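Local coordinates for cyclic di-GMP receptor atypical PilZ domain-containing protein (Xanthomonas campestris pv. campestris, PDB 3RQA), which is of unknown function but forms a tetramer through a parallel helical bundle and carries an atypical PilZ domain, a family linked to cyclic di-GMP reception, at residues H117-L129 with E137-A149. Numbering follows the deposited sequence.
Sequences HAHPPGTTGSVLL and ELLQLPADVLASA
Antiparallel strands 124-129 and 139-149 form a beta hairpin in the antiparallel barrel of this PilZ protein. The hydrogen-bonded pairs are Gly125 with Ala143, Val127 with Leu141 and Leu129 with Leu139. Each pair is closed by two backbone bonds; Leu139 N to Leu129 O is the shortest at 2.6 Å. Before Thr124, a type II turn from Pro120 to Thr123 carries the pairing on to Val145. Thr123 O takes the N-H of Val145, and Gly122 N gives a bond to Val145 O (2.7 Å) on an in-plane lone pair. Thr123 OG1 and Thr123 N both grip Pro120 O, which fixes the turn. Val145 packs against it: CG1 meets His119 O at 3.5 Å, while CG2, anti to the carbonyl carbon, reaches Thr123 CB at 3.7 Å.

On one face, Thr124 runs beside Asp144 and Leu128 beside Gln140. Leu128 CG lies 3.8 Å from Gln140 OE1, alongside the extended amide chain. Thr124 OG1 makes a weak bond to Asp144 OD2 (3.3 Å). Ser126 OG sits over Pro142 CA; no polar partner for it is modelled. On the face of Val127, Leu139 and Ala143, Val127 CG2 meets Ala143 CB at 4.1 Å, and Leu139 packs on helix 42-55. Backbone bonding of Ser126 to His34 joins strand 24-34, helping close the barrel. Main-chain bonds thus set the hairpin's register, while the Thr124/Leu128 face adds aliphatic contact and one weak hydrogen bond.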
ATOM      1  N   HIS C 117       2.761  32.895  -8.005  1.00 41.08           N
ATOM      2  CA  HIS C 117       3.694  33.761  -8.714  1.00 41.42           C
ATOM      3  C   HIS C 117       3.401  33.759 -10.213  1.00 40.71           C
ATOM      4  O   HIS C 117       3.010  32.738 -10.773  1.00 41.71           O
ATOM      5  CB  HIS C 117       5.128  33.280  -8.468  1.00 43.52           C
ATOM      6  CG  HIS C 117       5.490  33.182  -7.017  1.00 44.63           C
ATOM      7  ND1 HIS C 117       5.541  34.281  -6.187  1.00 46.13           N
ATOM      8  CD2 HIS C 117       5.781  32.111  -6.241  1.00 45.87           C
ATOM      9  CE1 HIS C 117       5.846  33.893  -4.961  1.00 47.06           C
ATOM     10  NE2 HIS C 117       5.997  32.580  -4.967  1.00 47.18           N
ATOM     11  N   ALA C 118       3.578  34.907 -10.859  1.00 39.63           N
ATOM     12  CA  ALA C 118       3.347  34.998 -12.292  1.00 38.26           C
ATOM     13  C   ALA C 118       4.493  34.295 -13.003  1.00 38.76           C
ATOM     14  O   ALA C 118       5.546  34.049 -12.414  1.00 38.28           O
ATOM     15  CB  ALA C 118       3.280  36.460 -12.732  1.00 36.73           C
ATOM     16  N   HIS C 119       4.282  33.964 -14.271  1.00 38.88           N
ATOM     17  CA  HIS C 119       5.305  33.307 -15.071  1.00 38.86           C
ATOM     18  C   HIS C 119       5.121  33.792 -16.492  1.00 38.61           C
ATOM     19  O   HIS C 119       4.045  33.645 -17.060  1.00 39.37           O
ATOM     20  CB  HIS C 119       5.143  31.792 -15.014  1.00 40.08           C
ATOM     21  CG  HIS C 119       5.728  31.172 -13.787  1.00 40.33           C
ATOM     22  ND1 HIS C 119       7.087  31.020 -13.609  1.00 41.83           N
ATOM     23  CD2 HIS C 119       5.143  30.681 -12.669  1.00 40.42           C
ATOM     24  CE1 HIS C 119       7.314  30.461 -12.434  1.00 42.51           C
ATOM     25  NE2 HIS C 119       6.152  30.245 -11.843  1.00 42.27           N
ATOM     26  N   PRO C 120       6.170  34.371 -17.089  1.00 36.82           N
ATOM     27  CA  PRO C 120       6.062  34.871 -18.456  1.00 35.60           C
ATOM     28  C   PRO C 120       5.650  33.817 -19.471  1.00 34.78           C
ATOM     29  O   PRO C 120       5.993  32.634 -19.338  1.00 30.31           O
ATOM     30  CB  PRO C 120       7.460  35.422 -18.729  1.00 36.41           C
ATOM     31  CG  PRO C 120       8.340  34.512 -17.914  1.00 38.41           C
ATOM     32  CD  PRO C 120       7.569  34.422 -16.621  1.00 37.42           C
ATOM     33  N   PRO C 121       4.877  34.229 -20.488  1.00 34.92           N
ATOM     34  CA  PRO C 121       4.459  33.268 -21.508  1.00 36.36           C
ATOM     35  C   PRO C 121       5.707  32.623 -22.096  1.00 36.64           C
ATOM     36  O   PRO C 121       6.708  33.298 -22.335  1.00 37.39           O
ATOM     37  CB  PRO C 121       3.688  34.129 -22.515  1.00 36.74           C
ATOM     38  CG  PRO C 121       4.090  35.525 -22.208  1.00 36.99           C
ATOM     39  CD  PRO C 121       4.257  35.538 -20.722  1.00 35.27           C
ATOM     40  N   GLY C 122       5.655  31.312 -22.288  1.00 34.59           N
ATOM     41  CA  GLY C 122       6.803  30.609 -22.820  1.00 34.18           C
ATOM     42  C   GLY C 122       7.408  29.737 -21.736  1.00 32.83           C
ATOM     43  O   GLY C 122       8.145  28.799 -22.024  1.00 33.11           O
ATOM     44  N   THR C 123       7.105  30.047 -20.480  1.00 32.90           N
ATOM     45  CA  THR C 123       7.618  29.242 -19.380  1.00 33.88           C
ATOM     46  C   THR C 123       7.060  27.835 -19.549  1.00 32.22           C
ATOM     47  O   THR C 123       5.888  27.648 -19.862  1.00 29.13           O
ATOM     48  CB  THR C 123       7.183  29.797 -18.013  1.00 34.47           C
ATOM     49  OG1 THR C 123       7.571  31.172 -17.912  1.00 36.57           O
ATOM     50  CG2 THR C 123       7.848  29.021 -16.889  1.00 33.87           C
ATOM     51  N   THR C 124       7.917  26.849 -19.359  1.00 32.84           N
ATOM     52  CA  THR C 124       7.517  25.463 -19.503  1.00 34.83           C
ATOM     53  C   THR C 124       7.439  24.847 -18.127  1.00 33.90           C
ATOM     54  O   THR C 124       8.141  25.281 -17.209  1.00 33.93           O
ATOM     55  CB  THR C 124       8.537  24.685 -20.367  1.00 37.31           C
ATOM     56  OG1 THR C 124       8.423  25.120 -21.729  1.00 41.16           O
ATOM     57  CG2 THR C 124       8.283  23.184 -20.300  1.00 39.22           C
ATOM     58  N   GLY C 125       6.581  23.842 -17.983  1.00 31.56           N
ATOM     59  CA  GLY C 125       6.439  23.179 -16.699  1.00 30.92           C
ATOM     60  C   GLY C 125       5.336  22.134 -16.664  1.00 28.18           C
ATOM     61  O   GLY C 125       4.998  21.528 -17.672  1.00 28.46           O
ATOM     62  N   SER C 126       4.773  21.922 -15.487  1.00 27.66           N
ATOM     63  CA  SER C 126       3.710  20.949 -15.344  1.00 28.25           C
ATOM     64  C   SER C 126       2.534  21.438 -14.533  1.00 26.88           C
ATOM     65  O   SER C 126       2.698  22.019 -13.465  1.00 25.63           O
ATOM     66  CB  SER C 126       4.248  19.671 -14.714  1.00 29.47           C
ATOM     67  OG  SER C 126       5.083  18.991 -15.634  1.00 35.50           O
ATOM     68  N   VAL C 127       1.341  21.221 -15.069  1.00 25.63           N
ATOM     69  CA  VAL C 127       0.113  21.572 -14.372  1.00 25.13           C
ATOM     70  C   VAL C 127      -0.148  20.387 -13.438  1.00 25.79           C
ATOM     71  O   VAL C 127      -0.107  19.241 -13.882  1.00 26.13           O
ATOM     72  CB  VAL C 127      -1.076  21.693 -15.364  1.00 23.19           C
ATOM     73  CG1 VAL C 127      -2.388  21.609 -14.624  1.00 21.56           C
ATOM     74  CG2 VAL C 127      -0.984  23.001 -16.136  1.00 22.53           C
ATOM     75  N   LEU C 128      -0.364  20.651 -12.153  1.00 25.99           N
ATOM     76  CA  LEU C 128      -0.666  19.581 -11.196  1.00 27.62           C
ATOM     77  C   LEU C 128      -2.134  19.706 -10.821  1.00 28.19           C
ATOM     78  O   LEU C 128      -2.614  20.801 -10.523  1.00 26.73           O
ATOM     79  CB  LEU C 128       0.221  19.672  -9.946  1.00 29.34           C
ATOM     80  CG  LEU C 128       1.590  18.985 -10.078  1.00 32.20           C
ATOM     81  CD1 LEU C 128       2.404  19.659 -11.179  1.00 34.48           C
ATOM     82  CD2 LEU C 128       2.343  19.061  -8.755  1.00 32.81           C
ATOM     83  N   LEU C 129      -2.842  18.579 -10.854  1.00 27.75           N
ATOM     84  CA  LEU C 129      -4.270  18.552 -10.573  1.00 26.57           C
ATOM     85  C   LEU C 129      -4.687  17.293  -9.807  1.00 26.45           C
ATOM     86  O   LEU C 129      -4.178  16.204 -10.078  1.00 25.11           O
ATOM     87  CB  LEU C 129      -5.015  18.569 -11.908  1.00 27.79           C
ATOM     88  CG  LEU C 129      -5.953  19.665 -12.412  1.00 32.10           C
ATOM     89  CD1 LEU C 129      -5.356  21.049 -12.240  1.00 30.66           C
ATOM     90  CD2 LEU C 129      -6.237  19.370 -13.889  1.00 31.21           C
ATOM     91  N   GLU C 137      -4.485  11.227  -5.530  1.00 34.96           N
ATOM     92  CA  GLU C 137      -3.489  11.070  -6.578  1.00 33.39           C
ATOM     93  C   GLU C 137      -3.553  12.266  -7.515  1.00 32.60           C
ATOM     94  O   GLU C 137      -4.626  12.812  -7.784  1.00 27.65           O
ATOM     95  CB  GLU C 137      -3.706   9.777  -7.367  1.00 34.77           C
ATOM     96  CG  GLU C 137      -2.652   9.547  -8.439  1.00 37.85           C
ATOM     97  CD  GLU C 137      -1.283   9.201  -7.874  1.00 40.49           C
ATOM     98  OE1 GLU C 137      -0.798   9.915  -6.968  1.00 41.37           O
ATOM     99  OE2 GLU C 137      -0.686   8.206  -8.344  1.00 43.53           O
ATOM    100  N   LEU C 138      -2.397  12.677  -8.014  1.00 32.28           N
ATOM    101  CA  LEU C 138      -2.359  13.833  -8.893  1.00 31.58           C
ATOM    102  C   LEU C 138      -2.142  13.519 -10.355  1.00 30.12           C
ATOM    103  O   LEU C 138      -1.425  12.592 -10.721  1.00 28.85           O
ATOM    104  CB  LEU C 138      -1.289  14.820  -8.412  1.00 32.92           C
ATOM    105  CG  LEU C 138      -1.449  15.287  -6.957  1.00 35.42           C
ATOM    106  CD1 LEU C 138      -0.398  16.348  -6.616  1.00 37.18           C
ATOM    107  CD2 LEU C 138      -2.842  15.851  -6.765  1.00 36.44           C
ATOM    108  N   LEU C 139      -2.816  14.295 -11.189  1.00 31.39           N
ATOM    109  CA  LEU C 139      -2.678  14.181 -12.624  1.00 31.88           C
ATOM    110  C   LEU C 139      -1.648  15.274 -12.951  1.00 33.11           C
ATOM    111  O   LEU C 139      -1.848  16.443 -12.597  1.00 32.34           O
ATOM    112  CB  LEU C 139      -4.011  14.486 -13.311  1.00 29.86           C
ATOM    113  CG  LEU C 139      -4.038  14.445 -14.846  1.00 31.84           C
ATOM    114  CD1 LEU C 139      -3.905  12.992 -15.342  1.00 30.54           C
ATOM    115  CD2 LEU C 139      -5.336  15.071 -15.353  1.00 30.61           C
ATOM    116  N   GLN C 140      -0.534  14.903 -13.574  1.00 31.12           N
ATOM    117  CA  GLN C 140       0.458  15.908 -13.933  1.00 33.78           C
ATOM    118  C   GLN C 140       0.494  15.978 -15.439  1.00 32.68           C
ATOM    119  O   GLN C 140       0.585  14.951 -16.105  1.00 38.09           O
ATOM    120  CB  GLN C 140       1.847  15.552 -13.400  1.00 35.02           C
ATOM    121  CG  GLN C 140       1.933  15.493 -11.887  1.00 40.04           C
ATOM    122  CD  GLN C 140       3.339  15.764 -11.376  1.00 41.57           C
ATOM    123  OE1 GLN C 140       3.594  15.706 -10.175  1.00 44.84           O
ATOM    124  NE2 GLN C 140       4.252  16.073 -12.285  1.00 42.51           N
ATOM    125  N   LEU C 141       0.408  17.187 -15.972  1.00 29.19           N
ATOM    126  CA  LEU C 141       0.414  17.389 -17.411  1.00 28.16           C
ATOM    127  C   LEU C 141       1.402  18.473 -17.861  1.00 27.90           C
ATOM    128  O   LEU C 141       1.235  19.653 -17.538  1.00 28.47           O
ATOM    129  CB  LEU C 141      -0.992  17.773 -17.885  1.00 27.15           C
ATOM    130  CG  LEU C 141      -2.128  16.779 -17.596  1.00 30.77           C
ATOM    131  CD1 LEU C 141      -3.440  17.309 -18.180  1.00 30.11           C
ATOM    132  CD2 LEU C 141      -1.789  15.426 -18.190  1.00 26.54           C
ATOM    133  N   PRO C 142       2.463  18.080 -18.584  1.00 27.30           N
ATOM    134  CA  PRO C 142       3.453  19.045 -19.074  1.00 26.95           C
ATOM    135  C   PRO C 142       2.705  20.124 -19.860  1.00 27.63           C
ATOM    136  O   PRO C 142       1.778  19.813 -20.605  1.00 25.67           O
ATOM    137  CB  PRO C 142       4.344  18.196 -19.968  1.00 28.49           C
ATOM    138  CG  PRO C 142       4.364  16.883 -19.238  1.00 27.77           C
ATOM    139  CD  PRO C 142       2.908  16.697 -18.827  1.00 29.55           C
ATOM    140  N   ALA C 143       3.096  21.384 -19.684  1.00 26.87           N
ATOM    141  CA  ALA C 143       2.424  22.482 -20.370  1.00 26.23           C
ATOM    142  C   ALA C 143       3.296  23.728 -20.516  1.00 26.27           C
ATOM    143  O   ALA C 143       4.315  23.870 -19.843  1.00 27.28           O
ATOM    144  CB  ALA C 143       1.148  22.842 -19.627  1.00 22.97           C
ATOM    145  N   ASP C 144       2.884  24.625 -21.403  1.00 26.39           N
ATOM    146  CA  ASP C 144       3.595  25.874 -21.626  1.00 29.35           C
ATOM    147  C   ASP C 144       2.659  27.037 -21.284  1.00 29.69           C
ATOM    148  O   ASP C 144       1.438  26.949 -21.442  1.00 26.83           O
ATOM    149  CB  ASP C 144       4.070  25.985 -23.078  1.00 33.92           C
ATOM    150  CG  ASP C 144       5.194  25.003 -23.405  1.00 42.72           C
ATOM    151  OD1 ASP C 144       5.827  25.130 -24.478  1.00 47.55           O
ATOM    152  OD2 ASP C 144       5.447  24.090 -22.590  1.00 46.73           O
ATOM    153  N   VAL C 145       3.236  28.119 -20.781  1.00 29.66           N
ATOM    154  CA  VAL C 145       2.445  29.289 -20.435  1.00 30.41           C
ATOM    155  C   VAL C 145       2.159  30.096 -21.702  1.00 30.13           C
ATOM    156  O   VAL C 145       3.087  30.567 -22.363  1.00 29.55           O
ATOM    157  CB  VAL C 145       3.200  30.197 -19.433  1.00 31.08           C
ATOM    158  CG1 VAL C 145       2.363  31.433 -19.117  1.00 30.16           C
ATOM    159  CG2 VAL C 145       3.518  29.418 -18.162  1.00 30.98           C
ATOM    160  N   LEU C 146       0.877  30.236 -22.037  1.00 29.58           N
ATOM    161  CA  LEU C 146       0.453  31.004 -23.207  1.00 30.86           C
ATOM    162  C   LEU C 146       0.316  32.467 -22.802  1.00 31.00           C
ATOM    163  O   LEU C 146       0.746  33.367 -23.525  1.00 32.60           O
ATOM    164  CB  LEU C 146      -0.917  30.537 -23.719  1.00 33.82           C
ATOM    165  CG  LEU C 146      -1.184  29.183 -24.376  1.00 35.04           C
ATOM    166  CD1 LEU C 146      -2.610  29.200 -24.906  1.00 34.45           C
ATOM    167  CD2 LEU C 146      -0.236  28.930 -25.518  1.00 36.19           C
ATOM    168  N   ALA C 147      -0.308  32.693 -21.646  1.00 29.60           N
ATOM    169  CA  ALA C 147      -0.513  34.042 -21.142  1.00 29.15           C
ATOM    170  C   ALA C 147      -0.408  34.109 -19.626  1.00 31.13           C
ATOM    171  O   ALA C 147      -0.679  33.129 -18.924  1.00 31.70           O
ATOM    172  CB  ALA C 147      -1.858  34.556 -21.580  1.00 29.72           C
ATOM    173  N   SER C 148      -0.020  35.284 -19.141  1.00 30.13           N
ATOM    174  CA  SER C 148       0.146  35.562 -17.722  1.00 32.38           C
ATOM    175  C   SER C 148      -0.356  36.978 -17.458  1.00 34.71           C
ATOM    176  O   SER C 148       0.119  37.940 -18.073  1.00 35.08           O
ATOM    177  CB  SER C 148       1.623  35.470 -17.334  1.00 30.43           C
ATOM    178  OG  SER C 148       1.802  35.726 -15.955  1.00 30.93           O
ATOM    179  N   ALA C 149      -1.317  37.103 -16.551  1.00 34.87           N
ATOM    180  CA  ALA C 149      -1.879  38.401 -16.229  1.00 37.65           C
ATOM    181  C   ALA C 149      -2.513  38.415 -14.851  1.00 39.33           C
ATOM    182  O   ALA C 149      -2.786  37.369 -14.265  1.00 37.51           O
ATOM    183  CB  ALA C 149      -2.909  38.803 -17.278  1.00 37.94           C
TER